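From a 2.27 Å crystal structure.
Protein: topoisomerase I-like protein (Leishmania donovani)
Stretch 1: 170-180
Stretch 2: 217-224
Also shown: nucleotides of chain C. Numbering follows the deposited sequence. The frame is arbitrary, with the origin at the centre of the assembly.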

# COMPACT_ATOMS: atom_id res chain seq x y z
N PRO D 170 -3.19 -9.95 14.51
CA PRO D 170 -2.74 -10.75 15.66
C PRO D 170 -1.31 -10.46 16.15
O PRO D 170 -0.98 -10.85 17.28
CB PRO D 170 -2.87 -12.22 15.18
CG PRO D 170 -3.33 -12.18 13.79
CD PRO D 170 -3.35 -10.77 13.29
N LEU D 171 -0.50 -9.76 15.34
CA LEU D 171 0.89 -9.42 15.67
C LEU D 171 1.07 -7.94 16.02
O LEU D 171 2.20 -7.48 16.17
CB LEU D 171 1.87 -9.83 14.54
CG LEU D 171 1.89 -11.25 13.91
CD1 LEU D 171 3.02 -11.43 12.90
CD2 LEU D 171 1.96 -12.36 14.96
N MET D 172 -0.01 -7.17 16.15
CA MET D 172 0.15 -5.78 16.56
C MET D 172 0.89 -5.75 17.93
O MET D 172 0.65 -6.61 18.79
CB MET D 172 -1.20 -5.05 16.64
CG MET D 172 -2.14 -5.60 17.70
SD MET D 172 -3.51 -4.49 18.05
CE MET D 172 -4.37 -4.49 16.47
N GLY D 173 1.83 -4.81 18.08
CA GLY D 173 2.63 -4.67 19.30
C GLY D 173 3.96 -5.40 19.27
O GLY D 173 4.85 -5.09 20.04
N LYS D 174 4.09 -6.39 18.38
CA LYS D 174 5.34 -7.11 18.23
C LYS D 174 6.50 -6.20 17.80
O LYS D 174 6.31 -5.24 17.02
CB LYS D 174 5.16 -8.25 17.24
CG LYS D 174 6.39 -9.18 17.07
CD LYS D 174 6.08 -10.17 16.00
CE LYS D 174 6.80 -11.46 16.20
NZ LYS D 174 8.07 -11.49 15.48
N LEU D 175 7.70 -6.48 18.32
CA LEU D 175 8.87 -5.68 17.98
C LEU D 175 9.38 -5.92 16.54
O LEU D 175 9.68 -7.05 16.14
CB LEU D 175 10.01 -5.85 19.00
CG LEU D 175 11.35 -5.09 18.83
CD1 LEU D 175 11.18 -3.59 18.88
CD2 LEU D 175 12.41 -5.54 19.86
N LYS D 176 9.44 -4.81 15.80
CA LYS D 176 10.14 -4.74 14.54
C LYS D 176 11.57 -4.30 14.89
O LYS D 176 11.79 -3.14 15.27
CB LYS D 176 9.45 -3.72 13.63
CG LYS D 176 9.75 -3.87 12.16
CD LYS D 176 9.90 -2.52 11.44
CE LYS D 176 8.74 -1.60 11.61
NZ LYS D 176 8.70 -0.52 10.58
N VAL D 177 12.53 -5.22 14.80
CA VAL D 177 13.89 -4.92 15.26
C VAL D 177 14.69 -4.02 14.31
O VAL D 177 14.33 -3.84 13.12
CB VAL D 177 14.70 -6.19 15.66
CG1 VAL D 177 13.91 -7.06 16.65
CG2 VAL D 177 15.16 -7.01 14.42
N ARG D 178 15.75 -3.44 14.86
CA ARG D 178 16.70 -2.61 14.11
C ARG D 178 17.36 -3.39 12.98
O ARG D 178 17.90 -4.47 13.21
CB ARG D 178 17.79 -2.04 15.04
CG ARG D 178 18.62 -0.92 14.39
CD ARG D 178 19.53 -0.22 15.39
NE ARG D 178 18.81 0.56 16.39
CZ ARG D 178 18.49 1.85 16.31
NH1 ARG D 178 18.79 2.59 15.25
NH2 ARG D 178 17.83 2.42 17.31
N VAL D 179 17.27 -2.85 11.78
CA VAL D 179 17.95 -3.38 10.60
C VAL D 179 19.46 -3.05 10.64
O VAL D 179 19.86 -1.89 10.73
CB VAL D 179 17.31 -2.83 9.30
CG1 VAL D 179 17.91 -3.51 8.06
CG2 VAL D 179 15.79 -3.00 9.35
N GLN D 180 20.29 -4.10 10.58
CA GLN D 180 21.76 -3.94 10.47
C GLN D 180 22.23 -4.01 9.00
O GLN D 180 21.52 -4.54 8.13
CB GLN D 180 22.47 -5.01 11.31
CG GLN D 180 22.26 -4.91 12.86
CD GLN D 180 22.71 -3.57 13.51
OE1 GLN D 180 22.22 -3.20 14.57
NE2 GLN D 180 23.63 -2.87 12.87
N MET D 217 17.39 -4.32 -0.26
CA MET D 217 16.35 -5.22 0.25
C MET D 217 16.77 -5.72 1.62
O MET D 217 17.95 -5.96 1.86
CB MET D 217 16.14 -6.40 -0.71
CG MET D 217 15.07 -7.45 -0.31
SD MET D 217 15.58 -8.74 0.88
CE MET D 217 16.69 -9.74 -0.11
N TRP D 218 15.81 -5.83 2.53
CA TRP D 218 16.03 -6.56 3.77
C TRP D 218 14.78 -7.35 4.13
O TRP D 218 13.70 -7.13 3.57
CB TRP D 218 16.48 -5.66 4.92
CG TRP D 218 15.42 -4.79 5.45
CD1 TRP D 218 14.57 -5.07 6.48
CD2 TRP D 218 15.07 -3.48 4.99
NE1 TRP D 218 13.70 -4.03 6.68
CE2 TRP D 218 13.98 -3.03 5.78
CE3 TRP D 218 15.57 -2.63 3.98
CZ2 TRP D 218 13.38 -1.77 5.60
CZ3 TRP D 218 14.96 -1.37 3.80
CH2 TRP D 218 13.87 -0.96 4.61
N ARG D 219 14.93 -8.29 5.03
CA ARG D 219 13.81 -9.09 5.46
C ARG D 219 13.35 -8.57 6.83
O ARG D 219 14.13 -8.50 7.78
CB ARG D 219 14.23 -10.55 5.46
CG ARG D 219 13.11 -11.53 5.67
CD ARG D 219 13.59 -12.95 5.41
NE ARG D 219 13.93 -13.16 3.99
CZ ARG D 219 13.04 -13.54 3.07
NH1 ARG D 219 11.76 -13.74 3.42
NH2 ARG D 219 13.43 -13.72 1.81
N ASP D 220 12.09 -8.16 6.89
CA ASP D 220 11.51 -7.55 8.09
C ASP D 220 11.23 -8.59 9.20
O ASP D 220 10.77 -9.68 8.91
CB ASP D 220 10.25 -6.76 7.69
CG ASP D 220 9.24 -6.62 8.80
OD1 ASP D 220 9.29 -5.59 9.50
OD2 ASP D 220 8.37 -7.53 8.95
N SER D 221 11.52 -8.24 10.46
CA SER D 221 11.48 -9.22 11.55
C SER D 221 10.09 -9.62 12.06
O SER D 221 9.95 -10.67 12.69
CB SER D 221 12.33 -8.75 12.73
OG SER D 221 11.76 -7.60 13.32
N VAL D 222 9.08 -8.79 11.82
CA VAL D 222 7.72 -9.08 12.30
C VAL D 222 7.17 -10.41 11.70
O VAL D 222 6.73 -11.27 12.45
CB VAL D 222 6.75 -7.90 12.05
CG1 VAL D 222 5.33 -8.27 12.41
CG2 VAL D 222 7.19 -6.66 12.82
N ALA D 223 7.24 -10.55 10.38
CA ALA D 223 6.68 -11.70 9.64
C ALA D 223 7.62 -12.19 8.51
O ALA D 223 7.24 -13.07 7.72
CB ALA D 223 5.28 -11.34 9.08
N GLY D 224 8.84 -11.64 8.43
CA GLY D 224 9.79 -12.03 7.36
C GLY D 224 9.49 -11.42 6.00
O GLY D 224 9.99 -11.90 4.98
P DA C 13 5.43 -1.68 8.72
OP1 DA C 13 5.86 -1.16 10.02
OP2 DA C 13 6.18 -2.76 8.09
O5' DA C 13 3.89 -2.15 8.81
C5' DA C 13 2.85 -1.26 9.21
C4' DA C 13 1.65 -1.50 8.32
O4' DA C 13 1.80 -0.84 7.04
C3' DA C 13 1.37 -2.96 7.99
O3' DA C 13 0.01 -3.12 8.26
C2' DA C 13 1.79 -3.13 6.51
C1' DA C 13 1.48 -1.73 5.97
N9 DA C 13 2.30 -1.34 4.82
C8 DA C 13 3.67 -1.29 4.82
N7 DA C 13 4.18 -0.92 3.67
C5 DA C 13 3.06 -0.68 2.88
C6 DA C 13 2.92 -0.25 1.53
N6 DA C 13 3.97 0.06 0.76
N1 DA C 13 1.69 -0.13 1.02
C2 DA C 13 0.62 -0.41 1.81
N3 DA C 13 0.62 -0.83 3.09
C4 DA C 13 1.88 -0.94 3.57
O HOH W 1 13.33 -5.68 11.23

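The two stretches come from one chain and lie side by side over a modest contact of 447 Å², both sides summed. Little regular structure supports it. Stretch 1 has a short strand at Leu 175 and Lys 176. Stretch 2 finishes a strand at Arg 219 and continues as loop. No backbone-to-backbone hydrogen bond links the two. The CA atoms of Lys 176 and Val 222 are 5.5 Å apart, and those of Val 179 and Trp 218 are 7.8 Å apart. Stretch 1 therefore runs up in number as stretch 2 runs down, and the side chains carry most of the contact.

Val 222 gives the most surface, 91 Å². Its CA-to-CB bond points sideways, and its two methyl groups meet different neighbours. Val 222 CG1 lies 3.9 Å from CD1 of Leu 171 and 4.1 Å from CD of Lys 174. Val 222 CG2 lies 3.8 Å from CB of Lys 176. These are apolar contacts, made in part by the aliphatic portions of the lysines. Leu 171 opens a type II turn that ends at Lys 174, closed by a 3.1 Å hydrogen bond from Lys 174 N to Leu 171 O. The CA-to-CB bonds of both residues point toward stretch 2. Gly 173 has phi 94° and psi -21°, where a CB would be jammed against the carbonyl O of Met 172. Lys 174 also reaches the backbone: its NZ makes a weak hydrogen bond of 3.3 Å to Val 222 O.

Ser 221 follows with 66 Å². Its CA-to-CB bond points toward stretch 1; chi1 is p. The hydroxyl accepts a hydrogen bond from the backbone, Val 177 N to Ser 221 OG, at 2.9 Å and 166°. The short length and nearly straight angle make this the firmest direct polar link between the stretches. A water adds a second link beside it. Water 1 donates to Val 177 O at 2.8 Å and accepts from Ser 221 N at 3.2 Å. The N and O of Val 177 are thus both tied to Ser 221, one directly and one through water.

Val 179 covers the far end of the contact, with 55 Å² buried. Its CA-to-CB bond points toward stretch 2, and that of Trp 218 points toward stretch 1. CG2 of Val 179 sits over one face of the Trp 218 indole, 3.8 Å from the centroid of the five-membered ring and 25° off its normal. This is a CH-pi contact: a methyl group set against the electron-rich ring face.

Lys 176 joins this packing to the DNA. Its CG lies 3.2 Å from OD1 of Asp 220, but the end of the side chain leads away from stretch 2. Lys 176 NZ donates a 3.0 Å hydrogen bond to OP1 of DA13 in chain C, pairing a cationic amine with a phosphate oxygen. Within its own stretch, Asp 220 OD2 accepts a weak 3.2 Å hydrogen bond from Val 222 N.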